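Local coordinates for protein lysine-sensitive aspartokinase 3 (Escherichia coli, PDB 2J0W) that catalyses the ATP-dependent phosphorylation of L-aspartate to 4-phospho-L-aspartate, the first step toward lysine, and is feedback-inhibited by lysine, at residues A[18-23]-A[127-132]; A[28-33]-A[214-219]. All blocks are in the same frame, centred on the assembly; numbering follows the deposited sequence.

Overall arrangement
Both interactions lie in the amino acid kinase domain and involve the same early beta-alpha-beta region, with centres about 17 Å apart. Interaction 1 joins helix 17-27 to the end of helix 108-131; two of its three touching residues are buried, and it is almost wholly apolar. Interaction 2 uses the loop that follows helix 17-27, linking it to strand 216-221 by charge at the surface, where neither touching residue is buried. The buried areas match the chemistry: 173 Å² between the helices, against 69 Å² between loop and strand. At this point helix 17-27 packs mainly through the carbons of M20, while the turn beyond its end is linked by an ion pair.

Interaction 1. Residues A[18-23]-A[127-132]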
loop_
_atom_site.group_PDB
_atom_site.type_symbol
_atom_site.label_atom_id
_atom_site.label_comp_id
_atom_site.label_asym_id
_atom_site.label_seq_id
_atom_site.Cartn_x
_atom_site.Cartn_y
_atom_site.Cartn_z
ATOM N N ASP A 18 -8.872 6.353 48.386
ATOM C CA ASP A 18 -8.539 7.760 48.163
ATOM C C ASP A 18 -8.835 8.174 46.733
ATOM O O ASP A 18 -9.648 9.069 46.485
ATOM C CB ASP A 18 -7.063 8.019 48.471
ATOM C CG ASP A 18 -6.721 7.767 49.928
ATOM O OD1 ASP A 18 -7.488 8.224 50.810
ATOM O OD2 ASP A 18 -5.684 7.118 50.189
ATOM N N ALA A 19 -8.160 7.507 45.801
ATOM C CA ALA A 19 -8.316 7.759 44.375
ATOM C C ALA A 19 -9.792 7.762 44.005
ATOM O O ALA A 19 -10.289 8.659 43.303
ATOM C CB ALA A 19 -7.585 6.675 43.588
ATOM N N MET A 20 -10.490 6.744 44.488
ATOM C CA MET A 20 -11.902 6.620 44.204
ATOM C C MET A 20 -12.580 7.893 44.668
ATOM O O MET A 20 -13.459 8.415 43.992
ATOM C CB MET A 20 -12.469 5.399 44.922
ATOM C CG MET A 20 -13.658 4.794 44.220
ATOM S SD MET A 20 -13.626 2.991 44.261
ATOM C CE MET A 20 -14.722 2.671 45.564
ATOM N N ASN A 21 -12.152 8.398 45.822
ATOM C CA ASN A 21 -12.697 9.631 46.372
ATOM C C ASN A 21 -12.342 10.829 45.473
ATOM O O ASN A 21 -13.217 11.626 45.103
ATOM C CB ASN A 21 -12.165 9.856 47.795
ATOM C CG ASN A 21 -13.096 9.295 48.871
ATOM O OD1 ASN A 21 -14.313 9.525 48.849
ATOM N ND2 ASN A 21 -12.524 8.577 49.829
ATOM N N ARG A 22 -11.063 10.971 45.128
ATOM C CA ARG A 22 -10.663 12.062 44.245
ATOM C C ARG A 22 -11.648 12.085 43.082
ATOM O O ARG A 22 -12.175 13.138 42.720
ATOM C CB ARG A 22 -9.255 11.841 43.687
ATOM C CG ARG A 22 -8.119 12.357 44.546
ATOM C CD ARG A 22 -6.763 11.967 43.958
ATOM N NE ARG A 22 -6.145 10.872 44.703
ATOM C CZ ARG A 22 -5.796 9.698 44.179
ATOM N NH1 ARG A 22 -6.003 9.450 42.891
ATOM N NH2 ARG A 22 -5.231 8.770 44.946
ATOM N N SER A 23 -11.899 10.907 42.514
ATOM C CA SER A 23 -12.805 10.776 41.383
ATOM C C SER A 23 -14.249 11.098 41.737
ATOM O O SER A 23 -14.980 11.661 40.925
ATOM C CB SER A 23 -12.716 9.362 40.793
ATOM O OG SER A 23 -11.439 9.134 40.218
ATOM N N VAL A 127 -20.385 3.252 44.143
ATOM C CA VAL A 127 -21.704 3.721 44.560
ATOM C C VAL A 127 -21.713 3.909 46.065
ATOM O O VAL A 127 -22.294 4.871 46.575
ATOM C CB VAL A 127 -22.844 2.748 44.168
ATOM C CG1 VAL A 127 -22.795 2.479 42.688
ATOM C CG2 VAL A 127 -22.751 1.457 44.952
ATOM N N GLU A 128 -21.047 2.995 46.768
ATOM C CA GLU A 128 -20.965 3.057 48.219
ATOM C C GLU A 128 -20.175 4.272 48.671
ATOM O O GLU A 128 -20.508 4.899 49.677
ATOM C CB GLU A 128 -20.330 1.787 48.775
ATOM C CG GLU A 128 -21.267 0.599 48.731
ATOM C CD GLU A 128 -22.651 0.946 49.253
ATOM O OE1 GLU A 128 -22.767 1.344 50.434
ATOM O OE2 GLU A 128 -23.622 0.829 48.474
ATOM N N ILE A 129 -19.125 4.610 47.933
ATOM C CA ILE A 129 -18.346 5.776 48.288
ATOM C C ILE A 129 -19.177 7.037 48.059
ATOM O O ILE A 129 -18.967 8.056 48.718
ATOM C CB ILE A 129 -17.053 5.845 47.470
ATOM C CG1 ILE A 129 -15.965 5.048 48.183
ATOM C CG2 ILE A 129 -16.616 7.274 47.293
ATOM C CD1 ILE A 129 -14.581 5.281 47.628
ATOM N N LEU A 130 -20.130 6.958 47.136
ATOM C CA LEU A 130 -20.981 8.100 46.830
ATOM C C LEU A 130 -22.136 8.249 47.808
ATOM O O LEU A 130 -22.527 9.372 48.139
ATOM C CB LEU A 130 -21.523 8.004 45.403
ATOM C CG LEU A 130 -20.498 8.177 44.284
ATOM C CD1 LEU A 130 -21.215 8.282 42.956
ATOM C CD2 LEU A 130 -19.685 9.429 44.524
ATOM N N ARG A 131 -22.691 7.128 48.264
ATOM C CA ARG A 131 -23.787 7.165 49.228
ATOM C C ARG A 131 -23.287 7.453 50.644
ATOM O O ARG A 131 -24.058 7.839 51.520
ATOM C CB ARG A 131 -24.562 5.849 49.200
ATOM C CG ARG A 131 -25.370 5.696 47.947
ATOM C CD ARG A 131 -26.206 4.453 47.971
ATOM N NE ARG A 131 -27.070 4.391 46.799
ATOM C CZ ARG A 131 -27.865 3.367 46.511
ATOM N NH1 ARG A 131 -27.908 2.308 47.313
ATOM N NH2 ARG A 131 -28.621 3.401 45.421
ATOM N N GLU A 132 -21.992 7.260 50.859
ATOM C CA GLU A 132 -21.389 7.518 52.159
ATOM C C GLU A 132 -21.328 9.039 52.303
ATOM O O GLU A 132 -20.904 9.569 53.334
ATOM C CB GLU A 132 -19.980 6.928 52.211
ATOM C CG GLU A 132 -19.400 6.809 53.605
ATOM C CD GLU A 132 -18.296 5.768 53.685
ATOM O OE1 GLU A 132 -17.103 6.148 53.667
ATOM O OE2 GLU A 132 -18.634 4.567 53.760
#
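N21 and I129 mark the closest backbone approach, their CA atoms 7.1 Å apart where helix 17-27 runs past the last turn of helix 108-131. This is helix-helix packing within the amino acid kinase fold, an alpha/beta/alpha sandwich, and it rests on one side chain: I129 contributes 92 of the 173 Å² buried between the two segments. No hydrogen bond crosses the contact. I129 sends its two branches to different partners. With CG1 anti to the carbonyl carbon (chi1 -87°) and the chain extended beyond it, CD1 is carried out to M20, while CG2 turns to N21. M20 has its CG anti to the backbone N and then bends at chi2 and chi3; these bends bring CB, CG and the terminal CE of M20 all against the CD1 methyl of I129. The evidence is in the distances: CD1 of I129 lies 3.4 Å from M20 CB, 3.6 Å from M20 CG and 3.3 Å from M20 CE. The thioether sulfur stands further off, so carbons carry most of this packing. I129 also touches F17 and A24 of helix 17-27, which places it against that helix over about two turns, and its neighbours V127 and L130 rest on strand 178-182. OD1 of N21, which lies 3.6 Å from I129 CG2, also accepts a hydrogen bond from R133 NH2, just past the second segment. M20 CE also comes 3.7 Å from CG1, the carbon before CD1 on the same branch of I129.

Interaction 2. Residues A[28-33]-A[214-219]; sequences LSDANV and ASRVDI
D30, the loop residue that meets R216, accepts a 2.6 Å hydrogen bond at OD1 from the backbone N of N32. Because the donor is the backbone N two residues on, this is an Asx turn; D30 also begins a type I beta turn ending at V33. The N-H...O angle is 149°, and the donor lies nearly in line with the CG-OD1 bond. One carboxylate oxygen is thus spent on shaping the loop, and the other faces the strand. D30 CG stands anti to its own nitrogen (chi1 -175°), and OD2 comes within 3.5 Å of R216 NH2. At that distance the pair counts as a salt bridge and not as a hydrogen bond; OD2 comes in at the guanidinium edge, with the carboxylate and guanidinium planes turned 58° from each other. R216 reaches it through a chain that runs extended from the strand and then bends at chi3. A second acid approaches the same group differently: OD2 of D218 appears to sit over one face, 3.6 Å above the R216 guanidinium plane, though the placing of this carboxylate is less sure. The OD2 atoms of D30 and D218 are 5.7 Å apart, and the guanidinium, which meets one acid at its edge and the other over a face, probably offsets their like charges. Replacing D30 with an alanine would remove both oxygens and is likely to leave the N32 amide without its turn acceptor and R216 without its carboxylate partner on the loop. In the parallel part of the central sheet, strand 5-9 separates strands 33-38 and 216-221, pairing N32 through V5 and R216 through V6. R216 and D218 both rest on V5, so the ion pair spans that middle strand, while V217 packs against A209 of helix 200-211.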
loop_
_atom_site.group_PDB
_atom_site.type_symbol
_atom_site.label_atom_id
_atom_site.label_comp_id
_atom_site.label_asym_id
_atom_site.label_seq_id
_atom_site.Cartn_x
_atom_site.Cartn_y
_atom_site.Cartn_z
ATOM N N LEU A 28 -18.802 15.352 41.332
ATOM C CA LEU A 28 -19.665 16.299 42.027
ATOM C C LEU A 28 -19.195 17.743 41.934
ATOM O O LEU A 28 -19.537 18.562 42.780
ATOM C CB LEU A 28 -19.795 15.883 43.493
ATOM C CG LEU A 28 -20.274 14.436 43.608
ATOM C CD1 LEU A 28 -20.360 14.012 45.057
ATOM C CD2 LEU A 28 -21.614 14.313 42.929
ATOM N N SER A 29 -18.404 18.040 40.907
ATOM C CA SER A 29 -17.904 19.391 40.679
ATOM C C SER A 29 -18.722 19.926 39.510
ATOM O O SER A 29 -18.692 21.117 39.200
ATOM C CB SER A 29 -16.418 19.370 40.309
ATOM O OG SER A 29 -16.233 18.992 38.953
ATOM N N ASP A 30 -19.448 19.016 38.868
ATOM C CA ASP A 30 -20.308 19.344 37.735
ATOM C C ASP A 30 -21.592 18.530 37.908
ATOM O O ASP A 30 -21.548 17.303 37.987
ATOM C CB ASP A 30 -19.616 18.973 36.421
ATOM C CG ASP A 30 -20.408 19.407 35.200
ATOM O OD1 ASP A 30 -21.638 19.166 35.168
ATOM O OD2 ASP A 30 -19.795 19.979 34.269
ATOM N N ALA A 31 -22.733 19.208 37.970
ATOM C CA ALA A 31 -24.001 18.518 38.165
ATOM C C ALA A 31 -24.573 17.915 36.886
ATOM O O ALA A 31 -25.595 17.224 36.932
ATOM C CB ALA A 31 -25.016 19.462 38.813
ATOM N N ASN A 32 -23.922 18.176 35.750
ATOM C CA ASN A 32 -24.371 17.625 34.468
ATOM C C ASN A 32 -23.898 16.175 34.321
ATOM O O ASN A 32 -24.364 15.436 33.445
ATOM C CB ASN A 32 -23.850 18.457 33.285
ATOM C CG ASN A 32 -24.514 19.819 33.183
ATOM O OD1 ASN A 32 -25.744 19.942 33.228
ATOM N ND2 ASN A 32 -23.699 20.853 33.013
ATOM N N VAL A 33 -22.961 15.773 35.172
ATOM C CA VAL A 33 -22.463 14.403 35.149
ATOM C C VAL A 33 -23.577 13.541 35.733
ATOM O O VAL A 33 -23.844 13.575 36.937
ATOM C CB VAL A 33 -21.198 14.248 36.014
ATOM C CG1 VAL A 33 -20.697 12.805 35.977
ATOM C CG2 VAL A 33 -20.109 15.171 35.510
ATOM N N ALA A 214 -25.600 12.778 24.608
ATOM C CA ALA A 214 -24.925 13.567 25.631
ATOM C C ALA A 214 -24.254 14.784 25.015
ATOM O O ALA A 214 -23.901 14.791 23.831
ATOM C CB ALA A 214 -23.876 12.717 26.331
ATOM N N SER A 215 -24.075 15.810 25.835
ATOM C CA SER A 215 -23.432 17.031 25.403
ATOM C C SER A 215 -21.934 16.832 25.450
ATOM O O SER A 215 -21.180 17.587 24.834
ATOM C CB SER A 215 -23.800 18.197 26.323
ATOM O OG SER A 215 -24.726 17.812 27.319
ATOM N N ARG A 216 -21.480 15.828 26.192
ATOM C CA ARG A 216 -20.040 15.595 26.301
ATOM C C ARG A 216 -19.605 14.343 27.062
ATOM O O ARG A 216 -20.368 13.741 27.818
ATOM C CB ARG A 216 -19.375 16.796 26.965
ATOM C CG ARG A 216 -17.865 16.670 27.136
ATOM C CD ARG A 216 -17.315 17.816 27.959
ATOM N NE ARG A 216 -18.202 18.100 29.079
ATOM C CZ ARG A 216 -17.906 18.916 30.080
ATOM N NH1 ARG A 216 -16.732 19.536 30.104
ATOM N NH2 ARG A 216 -18.788 19.106 31.053
ATOM N N VAL A 217 -18.342 13.984 26.864
ATOM C CA VAL A 217 -17.725 12.837 27.499
ATOM C C VAL A 217 -16.443 13.291 28.159
ATOM O O VAL A 217 -15.648 14.010 27.542
ATOM C CB VAL A 217 -17.362 11.799 26.445
ATOM C CG1 VAL A 217 -16.483 10.721 27.060
ATOM C CG2 VAL A 217 -18.613 11.219 25.838
ATOM N N ASP A 218 -16.232 12.892 29.405
ATOM C CA ASP A 218 -14.996 13.258 30.086
ATOM C C ASP A 218 -14.132 12.027 30.421
ATOM O O ASP A 218 -14.546 11.138 31.168
ATOM C CB ASP A 218 -15.282 14.045 31.374
ATOM C CG ASP A 218 -15.663 15.494 31.110
ATOM O OD1 ASP A 218 -15.068 16.114 30.201
ATOM O OD2 ASP A 218 -16.554 16.013 31.824
ATOM N N ILE A 219 -12.932 11.976 29.855
ATOM C CA ILE A 219 -12.023 10.869 30.109
ATOM C C ILE A 219 -11.034 11.268 31.206
ATOM O O ILE A 219 -10.161 12.114 30.994
ATOM C CB ILE A 219 -11.221 10.485 28.825
ATOM C CG1 ILE A 219 -12.185 10.144 27.690
ATOM C CG2 ILE A 219 -10.304 9.292 29.098
ATOM C CD1 ILE A 219 -13.233 9.108 28.048
#